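Adenylate isopentenyltransferase (Humulus lupulus, PDB 3A8T) catalyses the transfer of an isopentenyl group from dimethylallyl diphosphate to ATP, ADP or AMP, a step in cytokinin biosynthesis. Local coordinates at residues 71-76 with 137-142; 78-83 with 205-210; 234-239 with 269-274. All blocks are in the same frame, centred on the assembly; numbering follows the deposited sequence.

Overall arrangement
The three contacts lie around and beyond the ATP pocket of a parallel-sheet P-loop fold. Contact 1 lies at the nucleotide itself and supplies seven pocket residues. Contact 2 continues the loop of residues 71-76 into 78-83 and ties it to helix 203-210; its centre is about 18 Å from that of contact 1, and Thr83 still touches ATP. Contact 3, about 14 Å on from contact 2 between centres, packs helix 234-243 on the long helix 257-289; the Glu236 side chain is about 8 Å from ATP. Contacts 2 and 3 touch directly, Leu207 CD1 lying 3.5 Å from Phe237 CD2, whereas contacts 1 and 3 come no closer than about 7 Å between nearest atoms.

Contact 1 of 3, residues 71-76 with 137-142; sequences SDKMQV and GGSNSF. With ATP (adenosine-5'-triphosphate), chain B.
Lys73 meets Ser139 and Phe142 where the loop after strand 66-70 faces the N-terminus of helix 140-147, beside the ATP of this P-loop fold. Lys73 N donates to Ser139 OG (2.8 Å, 164°). Lys73 CB sits over one face of the Phe142 ring, displaced toward the rim, a CH-pi contact with CB 3.7 Å from the ring centroid. Lys73 CG, placed between the backbone N and the carbonyl carbon (chi1 76°), turns to the hydroxyl of Ser139, with Lys73 CG to Ser139 OG 3.4 Å. Beyond it the chain is extended: CD passes the phosphate oxygens O2B and O3A, CE lies near the ribose O3', and Lys73 NZ donates to ATP O2G at 3.1 Å and weakly to ATP O2B. Lys230 NZ lies close to Lys73 NZ at the same phosphates.

Ser139 OG also donates to O2A of ATP, so one hydroxyl links loop and nucleotide. Ser141 grips the beta-phosphate twice, N to O1B and OG to O2B. At the other end of the nucleotide, Asp72 OD1 closes an Asx turn by accepting from Met74 N, and Gln75 N reaches the same oxygen from the opposite face of the carboxylate plane. Asp72 OD2 accepts from the adenine amino group, the ATP N6 to Asp72 OD2 bond being nearly straight at 179° and 3.3 Å long.

Contact 2 of 3, residues 78-83 with 205-210; sequences KGLDIT and DELAEF
Glu206 of helix 203-210 reaches the loop 78-83 with its carboxylate, and three hydrogen bonds carry the polar part of the contact. Glu206 CG is anti to the backbone N (chi1 -175°), and the extended chain beyond carries the carboxylate to the loop. Glu206 OE2 accepts from Ile82 N at 3.0 Å, and Glu206 OE1 from Thr83 N at 2.9 Å. Each oxygen uses its syn lone pair, so the carboxylate bridges two consecutive amides. Thr83 OG1 adds a third bond, 2.6 Å to Glu206 OE1 and nearly along the C-O axis of that oxygen.

The apolar part centres on Leu80. Leu80 CD2 lies over one face of the Phe210 ring, offset toward the rim, in a CH-pi contact with CD2 4.0 Å from the centroid; the two side chains cross at about a right angle. Leu80 CD2 also lies 4.4 Å from Leu207 CD2, a methyl that sits beside the Thr83 hydroxyl, and Val234 of the next helix packs against both leucines.

Two donors on OE1 and one on OE2 fix the rotation of the carboxylate. They would also be expected to stabilise its charged form, while holding the backbone at Thr83, which touches ATP.

Contact 3 of 3, residues 234-239 with 269-274; sequences VPEFDR and RAIKEN
In Glu236 and Ile271 the first torsion sets CG (chi1 -61°) and CG1 anti to the carbonyl carbon, and these two carbons meet. The motif is an antiparallel helix pair, helix 234-243 against the long helix 257-289, with the axes of the two short segments 9.3 Å apart at closest approach and 162° between their directions.

Glu236 carries most of the contact by two different means. Its aliphatic part lies against Ile271: Glu236 CB and CG each lie 3.5 Å from Ile271 CG1, and Glu236 CG also meets Ala270 CB at 3.9 Å. The chain then bends at chi2, and the carboxylate reaches toward Asn274, tip to tip, their planes 49° apart. Asn274 ND2 donates to Glu236 OE2 at 2.8 Å, and the N-H points almost straight at the oxygen. The approach is on the anti side of OE2, out of the carboxylate plane, although the oxygen lies nearly in the amide plane of Asn274. The other oxygen, OE1, accepts from Gly233 N just before the helix segment, so both oxygens of this buried carboxylate have a donor. That bond ties the start of the helix to the chain right after Ile232, whose N is hydrogen-bonded to ATP.

An alanine in place of Glu236 would probably leave the Asn274 amide and Gly233 N each without this acceptor and open a gap where CG had met Ile271 CG1 and Ala270 CB.

A second, wholly apolar touch lies alongside. Phe237 meets Phe204 edge-to-face. Its side chain crosses that of Ile271 at about a right angle, and Ile271 CD1 comes to 3.6 Å from Phe237 CE2.

Contact 1 of 3, residues 71-76 with 137-142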
loop_
_atom_site.group_PDB
_atom_site.type_symbol
_atom_site.label_atom_id
_atom_site.label_comp_id
_atom_site.label_asym_id
_atom_site.label_seq_id
_atom_site.Cartn_x
_atom_site.Cartn_y
_atom_site.Cartn_z
ATOM N N SER A 71 -6.405 -4.444 -0.093
ATOM C CA SER A 71 -7.257 -3.347 0.425
ATOM C C SER A 71 -6.615 -1.965 0.239
ATOM O O SER A 71 -7.070 -0.981 0.799
ATOM C CB SER A 71 -7.582 -3.542 1.907
ATOM O OG SER A 71 -6.405 -3.624 2.668
ATOM N N ASP A 72 -5.539 -1.905 -0.534
ATOM C CA ASP A 72 -4.872 -0.637 -0.831
ATOM C C ASP A 72 -5.630 -0.067 -2.063
ATOM O O ASP A 72 -5.744 -0.696 -3.105
ATOM C CB ASP A 72 -3.410 -0.924 -1.094
ATOM C CG ASP A 72 -2.654 0.281 -1.534
ATOM O OD1 ASP A 72 -3.028 0.880 -2.560
ATOM O OD2 ASP A 72 -1.667 0.626 -0.860
ATOM N N LYS A 73 -6.212 1.106 -1.921
ATOM C CA LYS A 73 -7.012 1.646 -3.007
ATOM C C LYS A 73 -6.305 2.078 -4.307
ATOM O O LYS A 73 -6.966 2.237 -5.330
ATOM C CB LYS A 73 -7.935 2.768 -2.474
ATOM C CG LYS A 73 -7.275 4.094 -2.193
ATOM C CD LYS A 73 -8.340 5.117 -1.750
ATOM C CE LYS A 73 -7.836 6.561 -1.912
ATOM N NZ LYS A 73 -8.805 7.581 -1.513
ATOM N N MET A 74 -4.982 2.262 -4.277
ATOM C CA MET A 74 -4.264 2.596 -5.501
ATOM C C MET A 74 -3.881 1.280 -6.205
ATOM O O MET A 74 -3.901 1.177 -7.435
ATOM C CB MET A 74 -3.001 3.427 -5.197
ATOM C CG MET A 74 -3.279 4.901 -4.842
ATOM S SD MET A 74 -4.216 5.736 -6.220
ATOM C CE MET A 74 -5.784 5.875 -5.467
ATOM N N GLN A 75 -3.559 0.262 -5.407
ATOM C CA GLN A 75 -3.137 -1.027 -5.907
ATOM C C GLN A 75 -4.205 -1.840 -6.598
ATOM O O GLN A 75 -3.898 -2.905 -7.140
ATOM C CB GLN A 75 -2.523 -1.851 -4.768
ATOM C CG GLN A 75 -1.191 -1.301 -4.317
ATOM C CD GLN A 75 -0.421 -2.217 -3.426
ATOM O OE1 GLN A 75 -0.813 -3.339 -3.174
ATOM N NE2 GLN A 75 0.692 -1.749 -2.952
ATOM N N VAL A 76 -5.443 -1.346 -6.584
ATOM C CA VAL A 76 -6.520 -2.086 -7.193
ATOM C C VAL A 76 -6.454 -1.876 -8.691
ATOM O O VAL A 76 -6.972 -2.677 -9.428
ATOM C CB VAL A 76 -7.980 -1.655 -6.682
ATOM C CG1 VAL A 76 -8.138 -1.968 -5.226
ATOM C CG2 VAL A 76 -8.258 -0.130 -6.906
ATOM N N GLY A 137 -3.705 -4.389 3.331
ATOM C CA GLY A 137 -3.648 -3.053 2.793
ATOM C C GLY A 137 -3.898 -1.959 3.802
ATOM O O GLY A 137 -4.270 -2.199 4.964
ATOM N N GLY A 138 -3.704 -0.740 3.322
ATOM C CA GLY A 138 -3.829 0.389 4.193
ATOM C C GLY A 138 -4.854 1.453 3.925
ATOM O O GLY A 138 -4.709 2.535 4.513
ATOM N N SER A 139 -5.851 1.200 3.075
ATOM C CA SER A 139 -6.870 2.236 2.855
ATOM C C SER A 139 -7.960 1.948 3.841
ATOM O O SER A 139 -8.816 1.093 3.622
ATOM C CB SER A 139 -7.428 2.207 1.456
ATOM O OG SER A 139 -6.354 2.344 0.557
ATOM N N ASN A 140 -7.886 2.660 4.950
ATOM C CA ASN A 140 -8.843 2.488 6.022
ATOM C C ASN A 140 -10.257 2.737 5.527
ATOM O O ASN A 140 -11.182 2.151 6.033
ATOM C CB ASN A 140 -8.397 3.324 7.230
ATOM C CG ASN A 140 -7.031 2.799 7.830
ATOM O OD1 ASN A 140 -6.929 1.635 8.273
ATOM N ND2 ASN A 140 -5.984 3.656 7.823
ATOM N N SER A 141 -10.418 3.527 4.472
ATOM C CA SER A 141 -11.741 3.734 3.913
ATOM C C SER A 141 -12.244 2.443 3.217
ATOM O O SER A 141 -13.460 2.170 3.196
ATOM C CB SER A 141 -11.741 4.885 2.906
ATOM O OG SER A 141 -11.231 4.505 1.619
ATOM N N PHE A 142 -11.338 1.657 2.635
ATOM C CA PHE A 142 -11.734 0.411 1.987
ATOM C C PHE A 142 -11.921 -0.665 3.029
ATOM O O PHE A 142 -12.853 -1.449 2.945
ATOM C CB PHE A 142 -10.700 -0.050 0.937
ATOM C CG PHE A 142 -10.932 0.522 -0.463
ATOM C CD1 PHE A 142 -11.760 1.629 -0.665
ATOM C CD2 PHE A 142 -10.332 -0.060 -1.583
ATOM C CE1 PHE A 142 -11.990 2.133 -1.958
ATOM C CE2 PHE A 142 -10.564 0.458 -2.860
ATOM C CZ PHE A 142 -11.393 1.544 -3.036
HETATM P PG ATP B . -8.401 9.045 2.065
HETATM O O1G ATP B . -9.826 8.596 1.976
HETATM O O2G ATP B . -8.013 9.726 0.635
HETATM O O3G ATP B . -8.228 10.156 3.223
HETATM P PB ATP B . -7.981 6.345 2.417
HETATM O O1B ATP B . -8.380 5.906 3.720
HETATM O O2B ATP B . -9.230 6.330 1.494
HETATM O O3B ATP B . -7.351 7.812 2.461
HETATM P PA ATP B . -5.319 5.621 1.828
HETATM O O1A ATP B . -4.830 6.257 3.042
HETATM O O2A ATP B . -4.527 4.210 1.695
HETATM O O3A ATP B . -6.928 5.255 1.829
HETATM O "O5'" ATP B . -4.899 6.432 0.483
HETATM C "C5'" ATP B . -5.034 7.821 0.598
HETATM C "C4'" ATP B . -4.129 8.432 -0.455
HETATM O "O4'" ATP B . -2.783 8.006 -0.208
HETATM C "C3'" ATP B . -4.420 7.974 -1.905
HETATM O "O3'" ATP B . -5.417 8.796 -2.506
HETATM C "C2'" ATP B . -3.039 8.096 -2.570
HETATM O "O2'" ATP B . -2.835 9.391 -3.021
HETATM C "C1'" ATP B . -2.054 7.758 -1.474
HETATM N N9 ATP B . -1.631 6.334 -1.570
HETATM C C8 ATP B . -2.163 5.258 -0.859
HETATM N N7 ATP B . -1.627 4.125 -1.264
HETATM C C5 ATP B . -0.721 4.384 -2.248
HETATM C C6 ATP B . 0.170 3.602 -3.086
HETATM N N6 ATP B . 0.246 2.235 -3.006
HETATM N N1 ATP B . 0.942 4.262 -3.976
HETATM C C2 ATP B . 0.899 5.582 -4.089
HETATM N N3 ATP B . 0.095 6.346 -3.346
HETATM C C4 ATP B . -0.714 5.821 -2.440
#

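Contact 2 of 3, residues 78-83 with 205-210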
loop_
_atom_site.group_PDB
_atom_site.type_symbol
_atom_site.label_atom_id
_atom_site.label_comp_id
_atom_site.label_asym_id
_atom_site.label_seq_id
_atom_site.Cartn_x
_atom_site.Cartn_y
_atom_site.Cartn_z
ATOM N N LYS A 78 -4.792 -1.570 -12.496
ATOM C CA LYS A 78 -3.724 -2.170 -13.295
ATOM C C LYS A 78 -2.847 -0.965 -13.621
ATOM O O LYS A 78 -3.355 0.110 -13.949
ATOM C CB LYS A 78 -4.267 -2.742 -14.608
ATOM C CG LYS A 78 -5.617 -3.454 -14.491
ATOM C CD LYS A 78 -6.244 -3.674 -15.851
ATOM C CE LYS A 78 -6.328 -2.330 -16.615
ATOM N NZ LYS A 78 -6.310 -2.378 -18.146
ATOM N N GLY A 79 -1.542 -1.097 -13.541
ATOM C CA GLY A 79 -0.733 0.064 -13.871
ATOM C C GLY A 79 0.156 0.539 -12.735
ATOM O O GLY A 79 -0.123 0.242 -11.545
ATOM N N LEU A 80 1.212 1.276 -13.110
ATOM C CA LEU A 80 2.199 1.829 -12.192
ATOM C C LEU A 80 2.544 0.848 -11.105
ATOM O O LEU A 80 2.524 1.204 -9.943
ATOM C CB LEU A 80 1.685 3.128 -11.560
ATOM C CG LEU A 80 1.180 4.243 -12.510
ATOM C CD1 LEU A 80 0.616 5.372 -11.657
ATOM C CD2 LEU A 80 2.263 4.758 -13.433
ATOM N N ASP A 81 2.864 -0.376 -11.493
ATOM C CA ASP A 81 3.200 -1.422 -10.564
ATOM C C ASP A 81 4.313 -0.969 -9.615
ATOM O O ASP A 81 4.268 -1.283 -8.406
ATOM C CB ASP A 81 3.591 -2.681 -11.330
ATOM C CG ASP A 81 2.420 -3.282 -12.152
ATOM O OD1 ASP A 81 1.247 -3.050 -11.826
ATOM O OD2 ASP A 81 2.652 -4.028 -13.118
ATOM N N ILE A 82 5.279 -0.198 -10.132
ATOM C CA ILE A 82 6.383 0.304 -9.292
ATOM C C ILE A 82 5.918 1.407 -8.366
ATOM O O ILE A 82 6.032 1.294 -7.162
ATOM C CB ILE A 82 7.576 0.872 -10.133
ATOM C CG1 ILE A 82 8.269 -0.262 -10.872
ATOM C CG2 ILE A 82 8.651 1.567 -9.216
ATOM C CD1 ILE A 82 9.257 0.244 -11.961
ATOM N N THR A 83 5.372 2.462 -8.962
ATOM C CA THR A 83 4.891 3.618 -8.234
ATOM C C THR A 83 3.926 3.263 -7.103
ATOM O O THR A 83 3.996 3.865 -6.037
ATOM C CB THR A 83 4.229 4.675 -9.201
ATOM O OG1 THR A 83 5.151 5.051 -10.250
ATOM C CG2 THR A 83 3.849 5.952 -8.408
ATOM N N ASP A 205 10.790 6.494 -15.401
ATOM C CA ASP A 205 10.459 6.135 -16.758
ATOM C C ASP A 205 9.052 5.629 -16.824
ATOM O O ASP A 205 8.393 5.791 -17.788
ATOM C CB ASP A 205 11.414 5.063 -17.202
ATOM C CG ASP A 205 12.830 5.550 -17.131
ATOM O OD1 ASP A 205 13.209 6.418 -17.955
ATOM O OD2 ASP A 205 13.565 5.102 -16.233
ATOM N N GLU A 206 8.597 5.012 -15.764
ATOM C CA GLU A 206 7.236 4.483 -15.708
ATOM C C GLU A 206 6.274 5.672 -15.747
ATOM O O GLU A 206 5.285 5.682 -16.477
ATOM C CB GLU A 206 7.065 3.704 -14.392
ATOM C CG GLU A 206 5.750 3.000 -14.221
ATOM C CD GLU A 206 5.601 2.331 -12.852
ATOM O OE1 GLU A 206 5.445 3.054 -11.839
ATOM O OE2 GLU A 206 5.645 1.079 -12.802
ATOM N N LEU A 207 6.598 6.695 -14.964
ATOM C CA LEU A 207 5.757 7.867 -14.884
ATOM C C LEU A 207 5.865 8.691 -16.164
ATOM O O LEU A 207 4.889 9.311 -16.582
ATOM C CB LEU A 207 6.148 8.686 -13.635
ATOM C CG LEU A 207 5.937 8.104 -12.220
ATOM C CD1 LEU A 207 6.716 8.884 -11.273
ATOM C CD2 LEU A 207 4.452 8.141 -11.769
ATOM N N ALA A 208 7.037 8.720 -16.794
ATOM C CA ALA A 208 7.176 9.473 -18.042
ATOM C C ALA A 208 6.301 8.834 -19.109
ATOM O O ALA A 208 5.747 9.528 -19.942
ATOM C CB ALA A 208 8.663 9.510 -18.528
ATOM N N GLU A 209 6.171 7.514 -19.076
ATOM C CA GLU A 209 5.369 6.794 -20.070
ATOM C C GLU A 209 3.878 6.922 -19.745
ATOM O O GLU A 209 3.024 6.907 -20.638
ATOM C CB GLU A 209 5.791 5.319 -20.122
ATOM C CG GLU A 209 4.939 4.441 -21.031
ATOM C CD GLU A 209 5.137 4.737 -22.548
ATOM O OE1 GLU A 209 6.293 5.010 -22.979
ATOM O OE2 GLU A 209 4.138 4.684 -23.316
ATOM N N PHE A 210 3.572 7.083 -18.463
ATOM C CA PHE A 210 2.189 7.234 -18.008
ATOM C C PHE A 210 1.662 8.649 -18.352
ATOM O O PHE A 210 0.455 8.881 -18.599
ATOM C CB PHE A 210 2.154 7.053 -16.506
ATOM C CG PHE A 210 0.780 6.956 -15.942
ATOM C CD1 PHE A 210 -0.055 5.852 -16.259
ATOM C CD2 PHE A 210 0.306 7.931 -15.081
ATOM C CE1 PHE A 210 -1.339 5.743 -15.713
ATOM C CE2 PHE A 210 -0.982 7.833 -14.530
ATOM C CZ PHE A 210 -1.801 6.760 -14.834
#

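Contact 3 of 3, residues 234-239 with 269-274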
loop_
_atom_site.group_PDB
_atom_site.type_symbol
_atom_site.label_atom_id
_atom_site.label_comp_id
_atom_site.label_asym_id
_atom_site.label_seq_id
_atom_site.Cartn_x
_atom_site.Cartn_y
_atom_site.Cartn_z
ATOM N N VAL A 234 2.649 10.600 -8.911
ATOM C CA VAL A 234 2.131 11.127 -10.156
ATOM C C VAL A 234 2.030 12.644 -10.233
ATOM O O VAL A 234 2.458 13.234 -11.183
ATOM C CB VAL A 234 0.760 10.583 -10.483
ATOM C CG1 VAL A 234 0.362 11.102 -11.817
ATOM C CG2 VAL A 234 0.757 9.055 -10.439
ATOM N N PRO A 235 1.400 13.273 -9.236
ATOM C CA PRO A 235 1.249 14.748 -9.230
ATOM C C PRO A 235 2.602 15.452 -9.146
ATOM O O PRO A 235 2.803 16.467 -9.820
ATOM C CB PRO A 235 0.383 15.039 -7.985
ATOM C CG PRO A 235 -0.051 13.608 -7.425
ATOM C CD PRO A 235 1.016 12.663 -7.942
ATOM N N GLU A 236 3.529 14.854 -8.375
ATOM C CA GLU A 236 4.877 15.400 -8.155
ATOM C C GLU A 236 5.650 15.437 -9.460
ATOM O O GLU A 236 6.205 16.486 -9.828
ATOM C CB GLU A 236 5.661 14.608 -7.086
ATOM C CG GLU A 236 5.044 14.583 -5.713
ATOM C CD GLU A 236 3.936 13.529 -5.546
ATOM O OE1 GLU A 236 3.385 12.973 -6.545
ATOM O OE2 GLU A 236 3.612 13.237 -4.382
ATOM N N PHE A 237 5.680 14.319 -10.176
ATOM C CA PHE A 237 6.388 14.365 -11.439
ATOM C C PHE A 237 5.690 15.129 -12.517
ATOM O O PHE A 237 6.354 15.629 -13.408
ATOM C CB PHE A 237 6.844 12.970 -11.893
ATOM C CG PHE A 237 8.240 12.644 -11.385
ATOM C CD1 PHE A 237 9.355 13.385 -11.853
ATOM C CD2 PHE A 237 8.443 11.736 -10.316
ATOM C CE1 PHE A 237 10.626 13.234 -11.258
ATOM C CE2 PHE A 237 9.701 11.584 -9.727
ATOM C CZ PHE A 237 10.793 12.333 -10.192
ATOM N N ASP A 238 4.363 15.237 -12.460
ATOM C CA ASP A 238 3.637 16.050 -13.467
ATOM C C ASP A 238 4.174 17.499 -13.387
ATOM O O ASP A 238 4.346 18.195 -14.400
ATOM C CB ASP A 238 2.114 16.048 -13.231
ATOM C CG ASP A 238 1.448 14.732 -13.656
ATOM O OD1 ASP A 238 2.105 13.917 -14.352
ATOM O OD2 ASP A 238 0.267 14.496 -13.301
ATOM N N ARG A 239 4.474 17.950 -12.183
ATOM C CA ARG A 239 4.997 19.290 -12.023
ATOM C C ARG A 239 6.345 19.370 -12.760
ATOM O O ARG A 239 6.617 20.319 -13.459
ATOM C CB ARG A 239 5.143 19.565 -10.547
ATOM C CG ARG A 239 5.619 20.932 -10.159
ATOM C CD ARG A 239 5.013 21.291 -8.799
ATOM N NE ARG A 239 5.578 22.547 -8.373
ATOM C CZ ARG A 239 5.270 23.701 -8.936
ATOM N NH1 ARG A 239 4.381 23.760 -9.921
ATOM N NH2 ARG A 239 5.912 24.785 -8.577
ATOM N N ARG A 269 11.872 15.169 -3.321
ATOM C CA ARG A 269 11.646 15.508 -1.893
ATOM C C ARG A 269 10.162 15.554 -1.628
ATOM O O ARG A 269 9.699 15.182 -0.561
ATOM C CB ARG A 269 12.123 16.919 -1.485
ATOM C CG ARG A 269 13.555 17.286 -1.736
ATOM C CD ARG A 269 13.785 18.814 -1.534
ATOM N NE ARG A 269 13.807 19.254 -0.134
ATOM C CZ ARG A 269 14.243 20.460 0.290
ATOM N NH1 ARG A 269 14.699 21.372 -0.586
ATOM N NH2 ARG A 269 14.256 20.758 1.602
ATOM N N ALA A 270 9.424 16.042 -2.609
ATOM C CA ALA A 270 8.007 16.167 -2.430
ATOM C C ALA A 270 7.397 14.820 -2.297
ATOM O O ALA A 270 6.521 14.653 -1.503
ATOM C CB ALA A 270 7.356 16.967 -3.587
ATOM N N ILE A 271 7.883 13.863 -3.070
ATOM C CA ILE A 271 7.378 12.499 -3.040
ATOM C C ILE A 271 7.679 11.842 -1.697
ATOM O O ILE A 271 6.829 11.142 -1.131
ATOM C CB ILE A 271 8.014 11.654 -4.170
ATOM C CG1 ILE A 271 7.355 11.960 -5.502
ATOM C CG2 ILE A 271 7.889 10.190 -3.861
ATOM C CD1 ILE A 271 7.926 11.149 -6.611
ATOM N N LYS A 272 8.888 12.059 -1.185
ATOM C CA LYS A 272 9.297 11.464 0.087
ATOM C C LYS A 272 8.431 12.025 1.184
ATOM O O LYS A 272 7.919 11.291 2.014
ATOM C CB LYS A 272 10.767 11.760 0.348
ATOM C CG LYS A 272 11.681 10.951 -0.583
ATOM C CD LYS A 272 13.137 11.205 -0.341
ATOM C CE LYS A 272 13.938 10.164 -1.068
ATOM N NZ LYS A 272 15.408 10.337 -0.958
ATOM N N GLU A 273 8.278 13.346 1.156
ATOM C CA GLU A 273 7.434 14.103 2.081
ATOM C C GLU A 273 5.972 13.725 2.092
ATOM O O GLU A 273 5.389 13.610 3.148
ATOM C CB GLU A 273 7.501 15.584 1.748
ATOM C CG GLU A 273 8.356 16.390 2.679
ATOM C CD GLU A 273 8.435 17.821 2.212
ATOM O OE1 GLU A 273 9.529 18.220 1.694
ATOM O OE2 GLU A 273 7.381 18.527 2.340
ATOM N N ASN A 274 5.358 13.622 0.919
ATOM C CA ASN A 274 3.949 13.246 0.853
ATOM C C ASN A 274 3.714 11.856 1.423
ATOM O O ASN A 274 2.701 11.579 2.009
ATOM C CB ASN A 274 3.454 13.345 -0.591
ATOM C CG ASN A 274 3.362 14.817 -1.043
ATOM O OD1 ASN A 274 3.319 15.693 -0.190
ATOM N ND2 ASN A 274 3.359 15.086 -2.338
#